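Local coordinates for protein telomere length regulator taz1 (PDB 4ZMI) that binds double-stranded telomeric DNA and regulates telomere length and function in fission yeast, represented here by its helical domain, at residues A31-S36 / F217-I222; L107-D112 / L118-I123; S1-E6 / C89-L94; I81-A86 / L179-G184. All coordinates share one frame; numbering follows the deposited sequence.

Overall arrangement
The four contacts tie together one all-helical domain. Contacts 1 and 2 (centres 14 Å apart) touch: L110 packs on F217 and V221, and L107 on I222. Contacts 3 and 4, with centres 12 Å apart, are joined through I81, which packs on both W3 and F91. Contact 1 lies on the opposite side of the chain's centre from contacts 3 and 4, yet helix 5-35 serves contacts 1 and 3, whose centres are 31 Å apart. Contact 2 sits deepest, about 5 Å from the chain centre. The bound magnesium ion, at L168, L171 and Y173, is about 11 Å from the side chains of L118 and V182 and about 12 Å from that of W3.

Contact 1 (A31-S36 / F217-I222); sequences AIFSES and FVNAVI
F33 presents one face of its ring to V218 and part of its rim to N219, so a single aromatic side chain carries almost the whole contact. V218 comes from the opposite direction and sets its CG1 methyl squarely over the ring: CG1 lies 3.6 Å from the centroid of the F33 ring and only 8° off its normal, a CH-pi contact. The valine's branching suits this place, because CG1 is anti to the backbone N and juts out from the helix toward the aromatic face. N219 approaches differently. Its amide plane is turned 74° from that of the ring; OD1 reaches to 3.1 Å from F33 CE2, near the ring plane, with ND2 in the plane at the same edge, 3.4 Å from F33 CE2. I222 adds an oblique apolar contact, its CD1 4.2 Å from F33 CD2.

F33 swings its ring away from its own helix with CG anti to N (chi1 178°). That reach matters in this helix-helix packing of the helical domain of Taz1, since the short segments of helix 5-35 and helix 214-229 run roughly antiparallel with axes 11.8 Å apart, too far for small side chains to meet. With an alanine here, V218 CG1 would probably lose the face it rests on and a gap is likely to open between the helices. I40 also touches F33, and L110 lies against V218.

No hydrogen bond joins the segments. The rim meets the whole amide, and any attraction between OD1 and the ring C-H is probably slight, so cohesion rests on the CH-pi and apolar contacts.

Contact 2 (L107-D112 / L118-I123); sequences LIDLLD and LTLRSI
D109 reaches from the loop after helix 95-107 to the first turn of helix 118-130, and its carboxylate meets the backbone N-H groups there. The contact thus closes a helix-loop-helix connection in the buried centre of the helical domain of Taz1, assigned by sequence to the TRF family.

Two hydrogen bonds converge on one oxygen. L120 N donates to D109 OD2 at 2.8 Å with a fairly straight N-H...O angle of 160°, meeting the oxygen on its anti side and 25° out of the carboxylate plane. T119 N is also 2.8 Å from D109 OD2, but its bond is bent and weak. T119 CB packs closely on the same carboxylate, 3.3 Å from D109 OD2. An acid suits this site, since helix-start amides have no preceding carbonyls to bind and the helix dipole would probably stabilise a negative charge. An asparagine here, being neutral, would probably leave the helix start without its stabilising negative charge and R74 without the anion it weakly pairs with.

The apolar contact is made by L110, which crosses L120 at about a right angle, their CD2 and CD1 methyls 3.7 Å apart. L110 also packs on F217 and V221 of helix 214-229.

Beyond the direct bonds, H117 ND1 is hydrogen-bonded to D109 O. A water links the remaining amide: it accepts from L118 N and donates to D112 OD2, each 3.0 Å from its oxygen.

Contact 3 (S1-E6 / C89-L94); sequences SIWDIE and CLFEDL
W3 and F91 meet as two nearly parallel aromatic groups that come from opposite directions. The six-membered ring of W3 and the ring of F91 are inclined by only 3°, but they have slid so far past one another that they barely overlap, with centroids 5.2 Å apart. The touching is done at neighbouring corners, where W3 CH2 lies 3.4 Å from F91 CE1. Beside this pair I5 and L90 meet through their end methyls at about a right angle. The two CD1 atoms, one from I5 and one from L90, are 3.5 Å apart, a tight fit.

Torsions bring these groups together. W3 holds CG anti to its backbone N (chi1 -176°), which carries the indole out from the chain toward F91. I5 CG1 is likewise anti to the backbone N, and a turn at chi2 (64°) brings CD1 to L90.

Further out, the indole is fixed by more than packing. W3 NE1 is hydrogen-bonded to Y69 O, and the ring of Y87 lies nearly parallel to it; I81 touches both W3 and F91. The backbone places the rest: D4 OD1 accepts a hydrogen bond from K7 N, capping helix 5-35, and F91 begins a type I turn ending at L94, right before helix 95-107.

A tryptophan is apt here because one side chain offers both a broad apolar surface and an N-H donor. The polar edge is satisfied by a carbonyl, leaving the benzene part to dispersion contacts that hold the N-terminal segment of the helical domain, at the start of helix 5-35, against helix 85-91.

Contact 4 (I81-A86 / L179-G184); sequences IRKYDA and LNVVCG
K83 NZ donates a 2.9 Å hydrogen bond to the main-chain oxygen V181 O, the one hydrogen bond between the two segments. The ammonium group does not approach along a lone pair: it sits above the carbonyl plane, 43° out of it, with a C=O...N angle of 137°. V181 O belongs to the last turn of helix 176-182, where the partial negative charge of a helix's C-terminal end would probably welcome a lysine.

The aliphatic part of K83 is used as well. A bend at chi2 (67°) steers the chain past V182, whose CG1 is 3.9 Å from K83 CG. Contact 4 thus joins the end of helix 176-182 to the break between helix 78-83 and helix 85-91, within the helical domain of Taz1. Y84 occupies that break, at the N-cap position of the second helix. Its ring lies with one face over K83, K83 CG standing 3.5 Å above the plane of the Y84 ring, over its centre, and Y84 OH is 4.0 Å from V182 CG1. Y80 meets the Y84 ring, while V182 and L179 touch Y173, a residue of the magnesium site.

Contact 1 (A31-S36 / F217-I222)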
loop_
_atom_site.group_PDB
_atom_site.type_symbol
_atom_site.label_atom_id
_atom_site.label_comp_id
_atom_site.label_asym_id
_atom_site.label_seq_id
_atom_site.Cartn_x
_atom_site.Cartn_y
_atom_site.Cartn_z
ATOM N N ALA A 31 -17.710 5.368 3.776
ATOM C CA ALA A 31 -19.108 5.462 4.173
ATOM C C ALA A 31 -19.927 4.532 3.301
ATOM O O ALA A 31 -20.745 3.771 3.800
ATOM C CB ALA A 31 -19.609 6.880 4.049
ATOM N N ILE A 32 -19.688 4.594 1.994
ATOM C CA ILE A 32 -20.383 3.731 1.050
ATOM C C ILE A 32 -20.094 2.251 1.337
ATOM O O ILE A 32 -20.981 1.406 1.200
ATOM C CB ILE A 32 -20.070 4.110 -0.423
ATOM C CG1 ILE A 32 -20.619 5.505 -0.746
ATOM C CG2 ILE A 32 -20.656 3.095 -1.393
ATOM C CD1 ILE A 32 -20.623 5.857 -2.228
ATOM N N PHE A 33 -18.877 1.928 1.771
ATOM C CA PHE A 33 -18.617 0.547 2.189
ATOM C C PHE A 33 -19.374 0.142 3.465
ATOM O O PHE A 33 -19.596 -1.045 3.714
ATOM C CB PHE A 33 -17.121 0.246 2.365
ATOM C CG PHE A 33 -16.855 -1.158 2.829
ATOM C CD1 PHE A 33 -16.956 -2.215 1.943
ATOM C CD2 PHE A 33 -16.562 -1.428 4.160
ATOM C CE1 PHE A 33 -16.740 -3.522 2.363
ATOM C CE2 PHE A 33 -16.348 -2.737 4.598
ATOM C CZ PHE A 33 -16.431 -3.783 3.694
ATOM N N SER A 34 -19.754 1.116 4.282
ATOM C CA SER A 34 -20.452 0.801 5.524
ATOM C C SER A 34 -21.883 0.357 5.257
ATOM O O SER A 34 -22.453 -0.395 6.033
ATOM C CB SER A 34 -20.432 1.989 6.486
ATOM O OG SER A 34 -19.107 2.288 6.879
ATOM N N GLU A 35 -22.450 0.820 4.148
ATOM C CA GLU A 35 -23.821 0.484 3.790
ATOM C C GLU A 35 -23.944 -0.965 3.318
ATOM O O GLU A 35 -24.898 -1.663 3.670
ATOM C CB GLU A 35 -24.337 1.427 2.694
ATOM C CG GLU A 35 -24.098 2.906 2.960
ATOM C CD GLU A 35 -25.067 3.488 3.967
ATOM O OE1 GLU A 35 -26.132 2.876 4.202
ATOM O OE2 GLU A 35 -24.761 4.566 4.518
ATOM N N SER A 36 -22.971 -1.421 2.534
ATOM C CA SER A 36 -23.121 -2.689 1.822
ATOM C C SER A 36 -22.064 -3.731 2.172
ATOM O O SER A 36 -21.677 -4.537 1.327
ATOM C CB SER A 36 -23.116 -2.433 0.314
ATOM O OG SER A 36 -23.577 -1.124 0.023
ATOM N N PHE A 217 -11.712 -8.625 3.929
ATOM C CA PHE A 217 -10.456 -8.116 3.398
ATOM C C PHE A 217 -10.466 -6.601 3.509
ATOM O O PHE A 217 -9.572 -6.000 4.118
ATOM C CB PHE A 217 -10.278 -8.564 1.951
ATOM C CG PHE A 217 -9.054 -7.995 1.280
ATOM C CD1 PHE A 217 -7.818 -8.076 1.887
ATOM C CD2 PHE A 217 -9.137 -7.402 0.029
ATOM C CE1 PHE A 217 -6.690 -7.558 1.270
ATOM C CE2 PHE A 217 -8.001 -6.892 -0.588
ATOM C CZ PHE A 217 -6.784 -6.978 0.037
ATOM N N VAL A 218 -11.513 -5.996 2.961
ATOM C CA VAL A 218 -11.646 -4.551 2.949
ATOM C C VAL A 218 -11.571 -3.996 4.352
ATOM O O VAL A 218 -10.793 -3.084 4.629
ATOM C CB VAL A 218 -12.950 -4.110 2.299
ATOM C CG1 VAL A 218 -13.158 -2.614 2.475
ATOM C CG2 VAL A 218 -12.943 -4.476 0.826
ATOM N N ASN A 219 -12.354 -4.565 5.254
ATOM C CA ASN A 219 -12.310 -4.100 6.632
ATOM C C ASN A 219 -10.926 -4.250 7.267
ATOM O O ASN A 219 -10.498 -3.395 8.029
ATOM C CB ASN A 219 -13.425 -4.727 7.483
ATOM C CG ASN A 219 -14.745 -3.963 7.359
ATOM O OD1 ASN A 219 -14.761 -2.725 7.306
ATOM N ND2 ASN A 219 -15.855 -4.699 7.300
ATOM N N ALA A 220 -10.198 -5.306 6.933
ATOM C CA ALA A 220 -8.844 -5.433 7.466
ATOM C C ALA A 220 -7.922 -4.367 6.831
ATOM O O ALA A 220 -7.042 -3.813 7.500
ATOM C CB ALA A 220 -8.298 -6.850 7.265
ATOM N N VAL A 221 -8.149 -4.049 5.561
ATOM C CA VAL A 221 -7.314 -3.050 4.885
ATOM C C VAL A 221 -7.533 -1.689 5.529
ATOM O O VAL A 221 -6.586 -1.044 5.979
ATOM C CB VAL A 221 -7.610 -2.984 3.366
ATOM C CG1 VAL A 221 -6.940 -1.771 2.738
ATOM C CG2 VAL A 221 -7.119 -4.236 2.693
ATOM N N ILE A 222 -8.796 -1.279 5.596
ATOM C CA ILE A 222 -9.166 -0.016 6.218
ATOM C C ILE A 222 -8.607 0.069 7.618
ATOM O O ILE A 222 -8.006 1.067 7.990
ATOM C CB ILE A 222 -10.691 0.151 6.283
ATOM C CG1 ILE A 222 -11.241 0.428 4.884
ATOM C CG2 ILE A 222 -11.060 1.274 7.242
ATOM C CD1 ILE A 222 -12.722 0.253 4.760
#

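Contact 2 (L107-D112 / L118-I123)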
loop_
_atom_site.group_PDB
_atom_site.type_symbol
_atom_site.label_atom_id
_atom_site.label_comp_id
_atom_site.label_asym_id
_atom_site.label_seq_id
_atom_site.Cartn_x
_atom_site.Cartn_y
_atom_site.Cartn_z
ATOM N N LEU A 107 -6.795 2.582 -0.366
ATOM C CA LEU A 107 -8.243 2.307 -0.444
ATOM C C LEU A 107 -8.733 2.006 -1.855
ATOM O O LEU A 107 -9.419 1.026 -2.068
ATOM C CB LEU A 107 -9.033 3.505 0.063
ATOM C CG LEU A 107 -9.996 3.476 1.247
ATOM C CD1 LEU A 107 -11.031 4.608 1.049
ATOM C CD2 LEU A 107 -10.662 2.129 1.452
ATOM N N ILE A 108 -8.390 2.854 -2.819
ATOM C CA ILE A 108 -8.898 2.690 -4.185
ATOM C C ILE A 108 -8.278 1.498 -4.902
ATOM O O ILE A 108 -8.768 1.081 -5.957
ATOM C CB ILE A 108 -8.642 3.937 -5.071
ATOM C CG1 ILE A 108 -7.157 4.098 -5.395
ATOM C CG2 ILE A 108 -9.158 5.203 -4.422
ATOM C CD1 ILE A 108 -6.882 5.274 -6.286
ATOM N N ASP A 109 -7.170 0.992 -4.361
ATOM C CA ASP A 109 -6.494 -0.175 -4.915
ATOM C C ASP A 109 -7.337 -1.417 -4.617
ATOM O O ASP A 109 -7.144 -2.464 -5.232
ATOM C CB ASP A 109 -5.073 -0.314 -4.332
ATOM C CG ASP A 109 -4.213 -1.328 -5.083
ATOM O OD1 ASP A 109 -4.370 -1.463 -6.310
ATOM O OD2 ASP A 109 -3.366 -1.989 -4.439
ATOM N N LEU A 110 -8.292 -1.279 -3.701
ATOM C CA LEU A 110 -9.275 -2.333 -3.433
ATOM C C LEU A 110 -10.191 -2.537 -4.620
ATOM O O LEU A 110 -10.944 -3.509 -4.670
ATOM C CB LEU A 110 -10.131 -1.966 -2.230
ATOM C CG LEU A 110 -9.364 -1.926 -0.919
ATOM C CD1 LEU A 110 -10.184 -1.214 0.141
ATOM C CD2 LEU A 110 -8.971 -3.348 -0.495
ATOM N N LEU A 111 -10.139 -1.601 -5.565
ATOM C CA LEU A 111 -10.978 -1.656 -6.756
ATOM C C LEU A 111 -10.335 -2.462 -7.885
ATOM O O LEU A 111 -10.935 -2.655 -8.938
ATOM C CB LEU A 111 -11.317 -0.238 -7.234
ATOM C CG LEU A 111 -12.101 0.634 -6.247
ATOM C CD1 LEU A 111 -12.365 2.025 -6.798
ATOM C CD2 LEU A 111 -13.417 -0.050 -5.864
ATOM N N ASP A 112 -9.107 -2.924 -7.670
ATOM C CA ASP A 112 -8.367 -3.646 -8.708
ATOM C C ASP A 112 -8.953 -5.043 -8.907
ATOM O O ASP A 112 -8.633 -5.963 -8.163
ATOM C CB ASP A 112 -6.880 -3.731 -8.326
ATOM C CG ASP A 112 -6.101 -4.699 -9.196
ATOM O OD1 ASP A 112 -6.572 -5.044 -10.300
ATOM O OD2 ASP A 112 -5.009 -5.126 -8.765
ATOM N N LEU A 118 -1.225 -3.987 -6.370
ATOM C CA LEU A 118 0.152 -3.488 -6.344
ATOM C C LEU A 118 0.333 -2.409 -5.304
ATOM O O LEU A 118 1.358 -2.370 -4.650
ATOM C CB LEU A 118 0.573 -2.952 -7.711
ATOM C CG LEU A 118 0.475 -3.961 -8.847
ATOM C CD1 LEU A 118 0.838 -3.277 -10.158
ATOM C CD2 LEU A 118 1.391 -5.122 -8.557
ATOM N N THR A 119 -0.661 -1.539 -5.128
ATOM C CA THR A 119 -0.469 -0.394 -4.223
ATOM C C THR A 119 -0.536 -0.813 -2.768
ATOM O O THR A 119 0.220 -0.328 -1.934
ATOM C CB THR A 119 -1.502 0.704 -4.441
ATOM O OG1 THR A 119 -1.586 0.998 -5.833
ATOM C CG2 THR A 119 -1.115 1.959 -3.688
ATOM N N LEU A 120 -1.455 -1.717 -2.458
ATOM C CA LEU A 120 -1.527 -2.250 -1.102
ATOM C C LEU A 120 -0.242 -3.037 -0.823
ATOM O O LEU A 120 0.338 -2.947 0.265
ATOM C CB LEU A 120 -2.760 -3.136 -0.954
ATOM C CG LEU A 120 -4.022 -2.293 -0.941
ATOM C CD1 LEU A 120 -5.291 -3.154 -0.939
ATOM C CD2 LEU A 120 -3.982 -1.395 0.269
ATOM N N ARG A 121 0.228 -3.784 -1.822
ATOM C CA ARG A 121 1.486 -4.496 -1.652
ATOM C C ARG A 121 2.602 -3.519 -1.275
ATOM O O ARG A 121 3.378 -3.777 -0.338
ATOM C CB ARG A 121 1.859 -5.268 -2.907
ATOM C CG ARG A 121 2.799 -6.405 -2.610
ATOM C CD ARG A 121 3.311 -7.032 -3.875
ATOM N NE ARG A 121 2.206 -7.383 -4.742
ATOM C CZ ARG A 121 2.357 -7.834 -5.973
ATOM N NH1 ARG A 121 3.574 -7.999 -6.457
ATOM N NH2 ARG A 121 1.292 -8.121 -6.702
ATOM N N SER A 122 2.659 -2.388 -1.982
ATOM C CA SER A 122 3.680 -1.377 -1.708
ATOM C C SER A 122 3.553 -0.899 -0.286
ATOM O O SER A 122 4.544 -0.802 0.420
ATOM C CB SER A 122 3.513 -0.178 -2.656
ATOM O OG SER A 122 3.805 -0.595 -3.963
ATOM N N ILE A 123 2.330 -0.569 0.129
ATOM C CA ILE A 123 2.146 0.013 1.456
ATOM C C ILE A 123 2.520 -0.970 2.553
ATOM O O ILE A 123 3.239 -0.602 3.477
ATOM C CB ILE A 123 0.724 0.548 1.654
ATOM C CG1 ILE A 123 0.448 1.626 0.616
ATOM C CG2 ILE A 123 0.539 1.133 3.052
ATOM C CD1 ILE A 123 -1.016 1.925 0.446
HETATM O O HOH W 1 -3.325 -2.748 -8.075
#

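Contact 3 (S1-E6 / C89-L94)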
loop_
_atom_site.group_PDB
_atom_site.type_symbol
_atom_site.label_atom_id
_atom_site.label_comp_id
_atom_site.label_asym_id
_atom_site.label_seq_id
_atom_site.Cartn_x
_atom_site.Cartn_y
_atom_site.Cartn_z
ATOM N N SER A 1 15.182 3.214 -7.674
ATOM C CA SER A 1 14.443 4.265 -8.370
ATOM C C SER A 1 14.687 5.607 -7.679
ATOM O O SER A 1 14.838 5.659 -6.461
ATOM C CB SER A 1 12.955 3.926 -8.388
ATOM O OG SER A 1 12.190 4.991 -8.907
ATOM N N ILE A 2 14.737 6.681 -8.459
ATOM C CA ILE A 2 14.927 8.026 -7.926
ATOM C C ILE A 2 13.650 8.829 -8.046
ATOM O O ILE A 2 13.084 8.954 -9.110
ATOM C CB ILE A 2 16.052 8.763 -8.647
ATOM C CG1 ILE A 2 17.382 8.082 -8.359
ATOM C CG2 ILE A 2 16.129 10.206 -8.181
ATOM C CD1 ILE A 2 18.522 8.612 -9.169
ATOM N N TRP A 3 13.182 9.353 -6.929
ATOM C CA TRP A 3 11.963 10.134 -6.915
ATOM C C TRP A 3 12.376 11.508 -7.472
ATOM O O TRP A 3 13.250 12.174 -6.923
ATOM C CB TRP A 3 11.405 10.150 -5.492
ATOM C CG TRP A 3 10.097 10.841 -5.309
ATOM C CD1 TRP A 3 9.287 11.346 -6.282
ATOM C CD2 TRP A 3 9.438 11.104 -4.055
ATOM N NE1 TRP A 3 8.164 11.894 -5.713
ATOM C CE2 TRP A 3 8.236 11.762 -4.355
ATOM C CE3 TRP A 3 9.754 10.834 -2.728
ATOM C CZ2 TRP A 3 7.339 12.157 -3.361
ATOM C CZ3 TRP A 3 8.859 11.232 -1.747
ATOM C CH2 TRP A 3 7.669 11.880 -2.069
ATOM N N ASP A 4 11.765 11.889 -8.588
ATOM C CA ASP A 4 11.934 13.193 -9.222
ATOM C C ASP A 4 11.885 14.246 -8.095
ATOM O O ASP A 4 10.917 14.305 -7.329
ATOM C CB ASP A 4 10.839 13.336 -10.285
ATOM C CG ASP A 4 11.038 14.554 -11.172
ATOM O OD1 ASP A 4 11.401 15.614 -10.646
ATOM O OD2 ASP A 4 10.835 14.442 -12.396
ATOM N N ILE A 5 12.939 15.062 -8.002
ATOM C CA ILE A 5 13.139 15.931 -6.837
ATOM C C ILE A 5 12.285 17.165 -7.050
ATOM O O ILE A 5 11.738 17.730 -6.104
ATOM C CB ILE A 5 14.611 16.328 -6.559
ATOM C CG1 ILE A 5 14.748 17.007 -5.202
ATOM C CG2 ILE A 5 15.170 17.234 -7.645
ATOM C CD1 ILE A 5 14.412 16.124 -4.068
ATOM N N GLU A 6 12.157 17.561 -8.307
ATOM C CA GLU A 6 11.291 18.660 -8.659
ATOM C C GLU A 6 9.845 18.320 -8.383
ATOM O O GLU A 6 9.150 19.107 -7.743
ATOM C CB GLU A 6 11.473 19.029 -10.124
ATOM C CG GLU A 6 12.701 19.859 -10.377
ATOM C CD GLU A 6 12.858 20.185 -11.832
ATOM O OE1 GLU A 6 12.298 21.212 -12.268
ATOM O OE2 GLU A 6 13.527 19.405 -12.542
ATOM N N CYS A 89 14.415 15.928 4.644
ATOM C CA CYS A 89 14.299 17.361 4.910
ATOM C C CYS A 89 13.062 17.938 4.255
ATOM O O CYS A 89 12.330 18.710 4.868
ATOM C CB CYS A 89 15.530 18.096 4.413
ATOM S SG CYS A 89 17.043 17.388 5.038
ATOM N N LEU A 90 12.823 17.554 3.007
ATOM C CA LEU A 90 11.638 18.022 2.308
ATOM C C LEU A 90 10.346 17.661 3.025
ATOM O O LEU A 90 9.414 18.461 3.019
ATOM C CB LEU A 90 11.594 17.490 0.878
ATOM C CG LEU A 90 12.502 18.210 -0.120
ATOM C CD1 LEU A 90 12.635 17.373 -1.361
ATOM C CD2 LEU A 90 11.952 19.586 -0.473
ATOM N N PHE A 91 10.282 16.476 3.640
ATOM C CA PHE A 91 8.987 15.960 4.118
ATOM C C PHE A 91 8.807 15.750 5.617
ATOM O O PHE A 91 7.675 15.610 6.090
ATOM C CB PHE A 91 8.612 14.676 3.384
ATOM C CG PHE A 91 8.237 14.897 1.965
ATOM C CD1 PHE A 91 9.073 14.477 0.950
ATOM C CD2 PHE A 91 7.061 15.545 1.643
ATOM C CE1 PHE A 91 8.737 14.678 -0.361
ATOM C CE2 PHE A 91 6.717 15.760 0.333
ATOM C CZ PHE A 91 7.551 15.334 -0.669
ATOM N N GLU A 92 9.917 15.713 6.344
ATOM C CA GLU A 92 9.937 15.536 7.800
ATOM C C GLU A 92 8.788 16.222 8.575
ATOM O O GLU A 92 8.325 15.707 9.586
ATOM C CB GLU A 92 11.310 15.991 8.320
ATOM C CG GLU A 92 11.464 16.145 9.817
ATOM C CD GLU A 92 12.781 16.816 10.171
ATOM O OE1 GLU A 92 12.758 17.951 10.703
ATOM O OE2 GLU A 92 13.839 16.208 9.907
ATOM N N ASP A 93 8.321 17.371 8.091
ATOM C CA ASP A 93 7.234 18.099 8.752
ATOM C C ASP A 93 5.870 17.560 8.353
ATOM O O ASP A 93 4.916 17.615 9.128
ATOM C CB ASP A 93 7.278 19.596 8.398
ATOM C CG ASP A 93 8.129 20.418 9.361
ATOM O OD1 ASP A 93 7.772 20.494 10.556
ATOM O OD2 ASP A 93 9.134 21.019 8.914
ATOM N N LEU A 94 5.788 17.043 7.134
ATOM C CA LEU A 94 4.507 16.753 6.503
ATOM C C LEU A 94 4.013 15.319 6.671
ATOM O O LEU A 94 3.280 14.822 5.819
ATOM C CB LEU A 94 4.604 17.065 5.011
ATOM C CG LEU A 94 4.870 18.522 4.673
ATOM C CD1 LEU A 94 5.177 18.695 3.194
ATOM C CD2 LEU A 94 3.658 19.324 5.074
#

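Contact 4 (I81-A86 / L179-G184)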
loop_
_atom_site.group_PDB
_atom_site.type_symbol
_atom_site.label_atom_id
_atom_site.label_comp_id
_atom_site.label_asym_id
_atom_site.label_seq_id
_atom_site.Cartn_x
_atom_site.Cartn_y
_atom_site.Cartn_z
ATOM N N ILE A 81 11.694 7.997 2.038
ATOM C CA ILE A 81 11.776 9.320 2.622
ATOM C C ILE A 81 12.652 9.359 3.870
ATOM O O ILE A 81 13.391 10.311 4.069
ATOM C CB ILE A 81 10.386 9.828 2.986
ATOM C CG1 ILE A 81 9.559 10.024 1.715
ATOM C CG2 ILE A 81 10.488 11.114 3.770
ATOM C CD1 ILE A 81 8.159 10.505 1.980
ATOM N N ARG A 82 12.588 8.329 4.707
ATOM C CA ARG A 82 13.435 8.309 5.899
ATOM C C ARG A 82 14.890 8.055 5.539
ATOM O O ARG A 82 15.803 8.590 6.172
ATOM C CB ARG A 82 12.969 7.260 6.903
ATOM C CG ARG A 82 13.879 7.142 8.129
ATOM C CD ARG A 82 13.455 6.003 9.054
ATOM N NE ARG A 82 12.031 5.753 8.936
ATOM C CZ ARG A 82 11.518 4.713 8.291
ATOM N NH1 ARG A 82 12.322 3.820 7.731
ATOM N NH2 ARG A 82 10.207 4.569 8.214
ATOM N N LYS A 83 15.101 7.242 4.508
ATOM C CA LYS A 83 16.448 6.867 4.079
ATOM C C LYS A 83 17.273 7.992 3.432
ATOM O O LYS A 83 18.437 8.160 3.759
ATOM C CB LYS A 83 16.399 5.676 3.123
ATOM C CG LYS A 83 17.745 5.335 2.518
ATOM C CD LYS A 83 18.678 4.833 3.612
ATOM C CE LYS A 83 20.063 4.512 3.077
ATOM N NZ LYS A 83 20.766 3.576 4.009
ATOM N N TYR A 84 16.686 8.740 2.503
ATOM C CA TYR A 84 17.460 9.717 1.732
ATOM C C TYR A 84 17.292 11.145 2.232
ATOM O O TYR A 84 16.186 11.709 2.255
ATOM C CB TYR A 84 17.187 9.576 0.232
ATOM C CG TYR A 84 17.444 8.165 -0.257
ATOM C CD1 TYR A 84 16.392 7.292 -0.497
ATOM C CD2 TYR A 84 18.739 7.687 -0.425
ATOM C CE1 TYR A 84 16.616 5.993 -0.924
ATOM C CE2 TYR A 84 18.977 6.379 -0.847
ATOM C CZ TYR A 84 17.912 5.541 -1.098
ATOM O OH TYR A 84 18.128 4.243 -1.520
ATOM N N ASP A 85 18.420 11.719 2.632
ATOM C CA ASP A 85 18.417 12.969 3.374
ATOM C C ASP A 85 17.630 14.068 2.677
ATOM O O ASP A 85 16.824 14.754 3.315
ATOM C CB ASP A 85 19.845 13.409 3.703
ATOM C CG ASP A 85 20.517 12.491 4.724
ATOM O OD1 ASP A 85 19.825 12.005 5.655
ATOM O OD2 ASP A 85 21.738 12.251 4.586
ATOM N N ALA A 86 17.828 14.202 1.369
ATOM C CA ALA A 86 17.142 15.243 0.615
ATOM C C ALA A 86 15.628 15.135 0.798
ATOM O O ALA A 86 14.926 16.145 0.942
ATOM C CB ALA A 86 17.513 15.154 -0.857
ATOM N N LEU A 179 17.236 -3.760 0.033
ATOM C CA LEU A 179 16.256 -3.615 1.099
ATOM C C LEU A 179 16.938 -3.643 2.456
ATOM O O LEU A 179 16.504 -2.960 3.380
ATOM C CB LEU A 179 15.190 -4.706 1.025
ATOM C CG LEU A 179 14.371 -4.819 -0.260
ATOM C CD1 LEU A 179 13.232 -5.788 -0.056
ATOM C CD2 LEU A 179 13.817 -3.481 -0.609
ATOM N N ASN A 180 18.005 -4.430 2.581
ATOM C CA ASN A 180 18.737 -4.506 3.850
ATOM C C ASN A 180 19.422 -3.186 4.190
ATOM O O ASN A 180 19.749 -2.919 5.344
ATOM C CB ASN A 180 19.769 -5.633 3.820
ATOM C CG ASN A 180 19.132 -7.011 3.738
ATOM O OD1 ASN A 180 18.130 -7.293 4.403
ATOM N ND2 ASN A 180 19.712 -7.880 2.915
ATOM N N VAL A 181 19.630 -2.365 3.168
ATOM C CA VAL A 181 20.300 -1.087 3.323
ATOM C C VAL A 181 19.320 0.006 3.771
ATOM O O VAL A 181 19.714 0.954 4.458
ATOM C CB VAL A 181 21.048 -0.702 2.014
ATOM C CG1 VAL A 181 21.247 0.799 1.876
ATOM C CG2 VAL A 181 22.377 -1.440 1.925
ATOM N N VAL A 182 18.043 -0.132 3.408
ATOM C CA VAL A 182 17.064 0.904 3.741
ATOM C C VAL A 182 16.095 0.542 4.861
ATOM O O VAL A 182 15.314 1.383 5.300
ATOM C CB VAL A 182 16.247 1.311 2.518
ATOM C CG1 VAL A 182 17.183 1.642 1.366
ATOM C CG2 VAL A 182 15.276 0.185 2.122
ATOM N N CYS A 183 16.144 -0.694 5.338
ATOM C CA CYS A 183 15.128 -1.161 6.279
ATOM C C CYS A 183 15.360 -0.725 7.722
ATOM O O CYS A 183 16.434 -0.266 8.068
ATOM C CB CYS A 183 15.045 -2.684 6.228
ATOM S SG CYS A 183 16.583 -3.499 6.683
ATOM N N GLY A 184 14.343 -0.892 8.564
ATOM C CA GLY A 184 14.492 -0.715 9.998
ATOM C C GLY A 184 15.028 -1.973 10.667
ATOM O O GLY A 184 15.456 -2.911 9.998
#